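Local structure of LPXTG cell wall surface protein (Streptococcus gordonii, 4IGB) at residues M194-I199 against S258-R263; E209-K214 against T240-T245. The protein is a cell-wall-linked surface protein, probably an adhesin, of which this chain holds the N-terminal N1 and N2 domains. One frame throughout, in Å; residues are numbered along the deposited sequence.

Interaction 1 (M194-I199 against S258-R263); sequences MKPTDI and SGLALR. With NA (sodium ion), chain M; SO4 (sulfate ion), chain J.
Pro196 lies against Leu260 where a loop runs antiparallel beside residues 258-263, which lead into the strand of Ala261 to Arg263. The two side chains meet at a slant, Pro196 CG packing on Leu260 CD2 at 3.8 Å, while Pro196 CD turns to the backbone, 3.0 Å from Leu260 O. Lys195 borders the same oxygen, which receives a CA-H contact from it. Along the lysine, CB and CG pass Leu260 O at 3.7 and 3.4 Å; the chain then bends, chi3 (64°) turning CE aside, and NZ ends in a hydrogen bond to Asn255 OD1, with a weak one of 3.5 Å to O1 of a sulfate ion.

Toward Met194, that residue and Leu262 form an antiparallel hydrogen-bonded pair, N to O in both directions, at the edge of a five-strand mixed sheet. Toward Asp198, Ile199 N reaches Ser258 O at 2.9 Å, the donor tilted 22° from the carbonyl plane. Ser258 OG is hydrogen-bonded to Thr248 OG1 and Glu254 O. Asp198 OD1 binds the sodium ion at 2.6 Å, alongside Asp200, Thr248 and a water. Pro196 has no N-H to give, but its carbonyl carries the pairing on through Leu260 N, and the Ile199 bond continues it beside a metal ligand, whose carboxylate charge the sodium ion probably helps to balance.

Interaction 2 (E209-K214 against T240-T245); sequences ETFYVK and TSWIAT
Phe211 and Trp242 stand side by side on one face of an antiparallel strand pair, pointing the same way. Trp242 CE3 meets the edge of the phenyl ring, near its plane, at 4.0 Å from Phe211 CD2. The neighbouring indole atom, CZ3, takes Val213 CG2 at 3.8 Å, the valine branch crossing obliquely at the indole edge. Thr240 CG2 lies over one indole face, 3.7 Å above the plane and displaced toward the rim. Trp242 CG sits beside its own backbone N (chi1 -72°), the donor to Phe211 O, and CE3 passes 3.5 Å from that Phe211 O.

Beneath these side chains the backbones bond in regular register. Phe211 and Trp242 exchange two hydrogen bonds, the one from Trp242 N to Phe211 O being short and nearly straight (2.7 Å, 172° at the hydrogen). Val213 and Thr240 form the next hydrogen-bonded pair, and Ala244 N extends the ladder to Glu209 O, just past the strands.

The face bearing Thr210, Tyr212, Ser241 and Ile243 is mixed, hydroxyls beside apolar groups. Thr210 CG2 touches Ser241 CB at 3.6 Å, while Ser241 OG sits 3.3 Å from Tyr212 CB. Further out, Tyr212 OH bonds to Asp173 and its ring makes a cation-pi contact with Arg239.

A second shell sets the indole in place: Trp242 NE1 bonds to Gln233 on the adjacent strand 232-235, and Tyr216 meets its ring edge-to-face. Within the eight-strand antiparallel sheet, strand 210-214 also pairs with strand 268-274. The two faces thus differ in chemistry: one carries a largely aromatic and aliphatic layer, its buried indole N-H satisfied by a side-chain amide, and the other sets Thr210 and Ser241 among Tyr212 and Ile243.

In the fold
Interaction 1 lies at the edge of the mixed sheet of the N-terminal domain and interaction 2 in the eight-strand sheet, their centres about 10 Å apart. Along the sequence, both segments of interaction 2 fall between those of interaction 1. The two pack together where Pro196 CG meets Phe211 CE2 at 3.5 Å, Trp242 touches Leu260, and Ile199 O lies 3.4 Å from Ala244 CB. Interaction 1 supplies a sodium ligand, Asp198. Interaction 2 reaches the site through the second shell: Glu209, its side chain about 7 Å from the sodium ion, accepts at OE1 the backbone N-H groups of Ala201 and of Asp200, itself a sodium ligand, while its OE2 is hydrogen-bonded to Tyr273 OH.

Interaction 1 (M194-I199 against S258-R263)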
# COMPACT_ATOMS: atom_id res chain seq x y z
N MET B 194 3.18 -1.61 1.98
CA MET B 194 4.47 -1.04 2.30
C MET B 194 5.53 -2.14 2.29
O MET B 194 5.25 -3.29 2.60
CB MET B 194 4.44 -0.34 3.65
CG MET B 194 3.66 0.99 3.63
SD MET B 194 3.94 2.02 5.09
CE MET B 194 5.60 2.63 4.76
N LYS B 195 6.75 -1.77 1.92
CA LYS B 195 7.83 -2.75 1.86
C LYS B 195 9.12 -2.18 2.45
O LYS B 195 9.99 -1.72 1.73
CB LYS B 195 8.05 -3.19 0.41
CG LYS B 195 9.16 -4.24 0.25
CD LYS B 195 9.32 -4.66 -1.20
CE LYS B 195 9.76 -3.52 -2.08
NZ LYS B 195 11.07 -3.00 -1.65
N PRO B 196 9.23 -2.20 3.78
CA PRO B 196 10.46 -1.69 4.41
C PRO B 196 11.63 -2.55 3.96
O PRO B 196 11.46 -3.77 3.88
CB PRO B 196 10.23 -1.92 5.90
CG PRO B 196 8.81 -2.33 6.06
CD PRO B 196 8.35 -2.88 4.75
N THR B 197 12.78 -1.96 3.69
CA THR B 197 13.97 -2.73 3.35
C THR B 197 15.18 -2.24 4.12
O THR B 197 15.19 -1.13 4.65
CB THR B 197 14.30 -2.63 1.85
OG1 THR B 197 14.61 -1.27 1.53
CG2 THR B 197 13.12 -3.09 1.01
N ASP B 198 16.22 -3.07 4.18
CA ASP B 198 17.48 -2.63 4.74
C ASP B 198 17.36 -2.16 6.17
O ASP B 198 18.03 -1.21 6.58
CB ASP B 198 18.11 -1.50 3.91
CG ASP B 198 19.58 -1.30 4.24
OD1 ASP B 198 20.25 -2.32 4.53
OD2 ASP B 198 20.07 -0.15 4.25
N ILE B 199 16.52 -2.83 6.95
CA ILE B 199 16.45 -2.54 8.38
C ILE B 199 17.60 -3.26 9.07
O ILE B 199 17.46 -4.43 9.44
CB ILE B 199 15.13 -3.02 9.00
CG1 ILE B 199 13.95 -2.47 8.19
CG2 ILE B 199 15.08 -2.65 10.50
CD1 ILE B 199 14.05 -0.99 7.93
N SER B 258 16.67 -8.30 5.34
CA SER B 258 16.37 -7.23 6.28
C SER B 258 15.13 -6.40 5.89
O SER B 258 14.99 -5.26 6.32
CB SER B 258 17.59 -6.31 6.43
OG SER B 258 17.92 -5.69 5.19
N GLY B 259 14.23 -6.99 5.11
CA GLY B 259 13.01 -6.30 4.71
C GLY B 259 11.78 -7.19 4.73
O GLY B 259 11.87 -8.38 5.05
N LEU B 260 10.62 -6.64 4.40
CA LEU B 260 9.40 -7.42 4.41
C LEU B 260 8.31 -6.66 3.67
O LEU B 260 8.50 -5.50 3.32
CB LEU B 260 8.95 -7.70 5.85
CG LEU B 260 8.54 -6.49 6.70
CD1 LEU B 260 7.56 -6.91 7.79
CD2 LEU B 260 9.76 -5.82 7.31
N ALA B 261 7.17 -7.31 3.44
CA ALA B 261 6.06 -6.70 2.74
C ALA B 261 4.78 -6.84 3.55
O ALA B 261 4.50 -7.90 4.11
CB ALA B 261 5.88 -7.32 1.35
N LEU B 262 4.01 -5.76 3.57
CA LEU B 262 2.79 -5.66 4.38
C LEU B 262 1.64 -5.12 3.53
O LEU B 262 1.75 -4.04 2.93
CB LEU B 262 3.03 -4.72 5.56
CG LEU B 262 4.18 -5.05 6.53
CD1 LEU B 262 4.97 -3.82 6.89
CD2 LEU B 262 3.63 -5.69 7.80
N ARG B 263 0.56 -5.89 3.48
CA ARG B 263 -0.67 -5.45 2.82
C ARG B 263 -1.69 -5.08 3.90
O ARG B 263 -2.06 -5.91 4.71
CB ARG B 263 -1.23 -6.56 1.93
CG ARG B 263 -2.65 -6.26 1.41
CD ARG B 263 -3.41 -7.53 1.10
NE ARG B 263 -2.85 -8.30 -0.01
CZ ARG B 263 -3.16 -9.57 -0.24
NH1 ARG B 263 -4.00 -10.20 0.59
NH2 ARG B 263 -2.64 -10.22 -1.27
NA NA M . 22.85 -1.84 4.52
S SO4 J . 11.22 -1.12 -5.34
O1 SO4 J . 12.05 -2.24 -4.91
O2 SO4 J . 10.87 -0.31 -4.18
O3 SO4 J . 10.01 -1.65 -5.97
O4 SO4 J . 11.96 -0.28 -6.28
O HOH W 1 22.80 -0.96 2.24

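Interaction 2 (E209-K214 against T240-T245)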
# COMPACT_ATOMS: atom_id res chain seq x y z
N GLU B 209 17.92 -0.04 14.54
CA GLU B 209 16.97 0.45 13.55
C GLU B 209 15.70 -0.39 13.58
O GLU B 209 15.75 -1.62 13.49
CB GLU B 209 17.60 0.38 12.17
CG GLU B 209 16.71 0.96 11.08
CD GLU B 209 17.42 1.05 9.75
OE1 GLU B 209 18.46 0.37 9.58
OE2 GLU B 209 16.96 1.82 8.89
N THR B 210 14.56 0.29 13.71
CA THR B 210 13.29 -0.38 13.90
C THR B 210 12.19 0.22 13.03
O THR B 210 12.02 1.45 13.01
CB THR B 210 12.84 -0.24 15.36
OG1 THR B 210 13.87 -0.73 16.23
CG2 THR B 210 11.54 -0.99 15.61
N PHE B 211 11.47 -0.64 12.31
CA PHE B 211 10.22 -0.27 11.63
C PHE B 211 9.08 -0.89 12.40
O PHE B 211 9.17 -2.05 12.82
CB PHE B 211 10.20 -0.85 10.21
CG PHE B 211 8.92 -0.56 9.44
CD1 PHE B 211 8.74 0.66 8.80
CD2 PHE B 211 7.92 -1.51 9.35
CE1 PHE B 211 7.56 0.93 8.08
CE2 PHE B 211 6.75 -1.26 8.64
CZ PHE B 211 6.57 -0.03 8.00
N TYR B 212 8.00 -0.13 12.61
CA TYR B 212 6.86 -0.71 13.29
C TYR B 212 5.52 -0.33 12.70
O TYR B 212 5.40 0.66 11.99
CB TYR B 212 6.91 -0.42 14.78
CG TYR B 212 6.83 1.03 15.20
CD1 TYR B 212 7.98 1.75 15.51
CD2 TYR B 212 5.60 1.67 15.34
CE1 TYR B 212 7.91 3.06 15.92
CE2 TYR B 212 5.52 2.97 15.76
CZ TYR B 212 6.67 3.67 16.05
OH TYR B 212 6.58 4.98 16.47
N VAL B 213 4.51 -1.13 13.00
CA VAL B 213 3.15 -0.85 12.61
C VAL B 213 2.32 -0.86 13.87
O VAL B 213 2.28 -1.86 14.58
CB VAL B 213 2.63 -1.91 11.65
CG1 VAL B 213 1.16 -1.66 11.31
CG2 VAL B 213 3.50 -1.97 10.39
N LYS B 214 1.68 0.26 14.17
CA LYS B 214 0.77 0.35 15.30
C LYS B 214 -0.52 -0.43 15.00
O LYS B 214 -0.94 -0.50 13.85
CB LYS B 214 0.45 1.82 15.59
CG LYS B 214 1.60 2.54 16.31
CD LYS B 214 1.46 4.05 16.24
CE LYS B 214 0.20 4.57 16.95
NZ LYS B 214 -0.02 6.02 16.56
N THR B 240 3.61 -3.76 16.56
CA THR B 240 4.57 -4.81 16.29
C THR B 240 5.77 -4.17 15.59
O THR B 240 5.60 -3.36 14.68
CB THR B 240 3.93 -5.93 15.45
OG1 THR B 240 2.91 -6.56 16.23
CG2 THR B 240 4.95 -6.97 15.01
N SER B 241 6.97 -4.52 16.02
CA SER B 241 8.19 -3.91 15.50
C SER B 241 9.06 -4.93 14.81
O SER B 241 9.09 -6.10 15.20
CB SER B 241 9.00 -3.28 16.63
OG SER B 241 8.32 -2.19 17.21
N TRP B 242 9.77 -4.49 13.78
CA TRP B 242 10.76 -5.33 13.12
C TRP B 242 12.13 -4.74 13.36
O TRP B 242 12.41 -3.61 12.94
CB TRP B 242 10.42 -5.50 11.64
CG TRP B 242 9.23 -6.38 11.48
CD1 TRP B 242 9.22 -7.74 11.36
CD2 TRP B 242 7.85 -5.97 11.49
NE1 TRP B 242 7.93 -8.20 11.27
CE2 TRP B 242 7.07 -7.13 11.34
CE3 TRP B 242 7.21 -4.73 11.59
CZ2 TRP B 242 5.68 -7.10 11.29
CZ3 TRP B 242 5.82 -4.70 11.53
CH2 TRP B 242 5.08 -5.88 11.38
N ILE B 243 12.98 -5.48 14.06
CA ILE B 243 14.19 -4.91 14.63
C ILE B 243 15.44 -5.49 13.99
O ILE B 243 15.55 -6.69 13.81
CB ILE B 243 14.21 -5.12 16.15
CG1 ILE B 243 12.95 -4.50 16.77
CG2 ILE B 243 15.49 -4.52 16.76
CD1 ILE B 243 12.63 -4.97 18.17
N ALA B 244 16.37 -4.61 13.61
CA ALA B 244 17.60 -5.00 12.94
C ALA B 244 18.44 -5.97 13.78
O ALA B 244 18.53 -5.84 14.99
CB ALA B 244 18.44 -3.79 12.59
N THR B 245 19.06 -6.94 13.11
CA THR B 245 19.99 -7.83 13.78
C THR B 245 21.37 -7.88 13.12
O THR B 245 22.35 -8.28 13.76
CB THR B 245 19.45 -9.28 13.90
OG1 THR B 245 19.23 -9.82 12.60
CG2 THR B 245 18.14 -9.29 14.69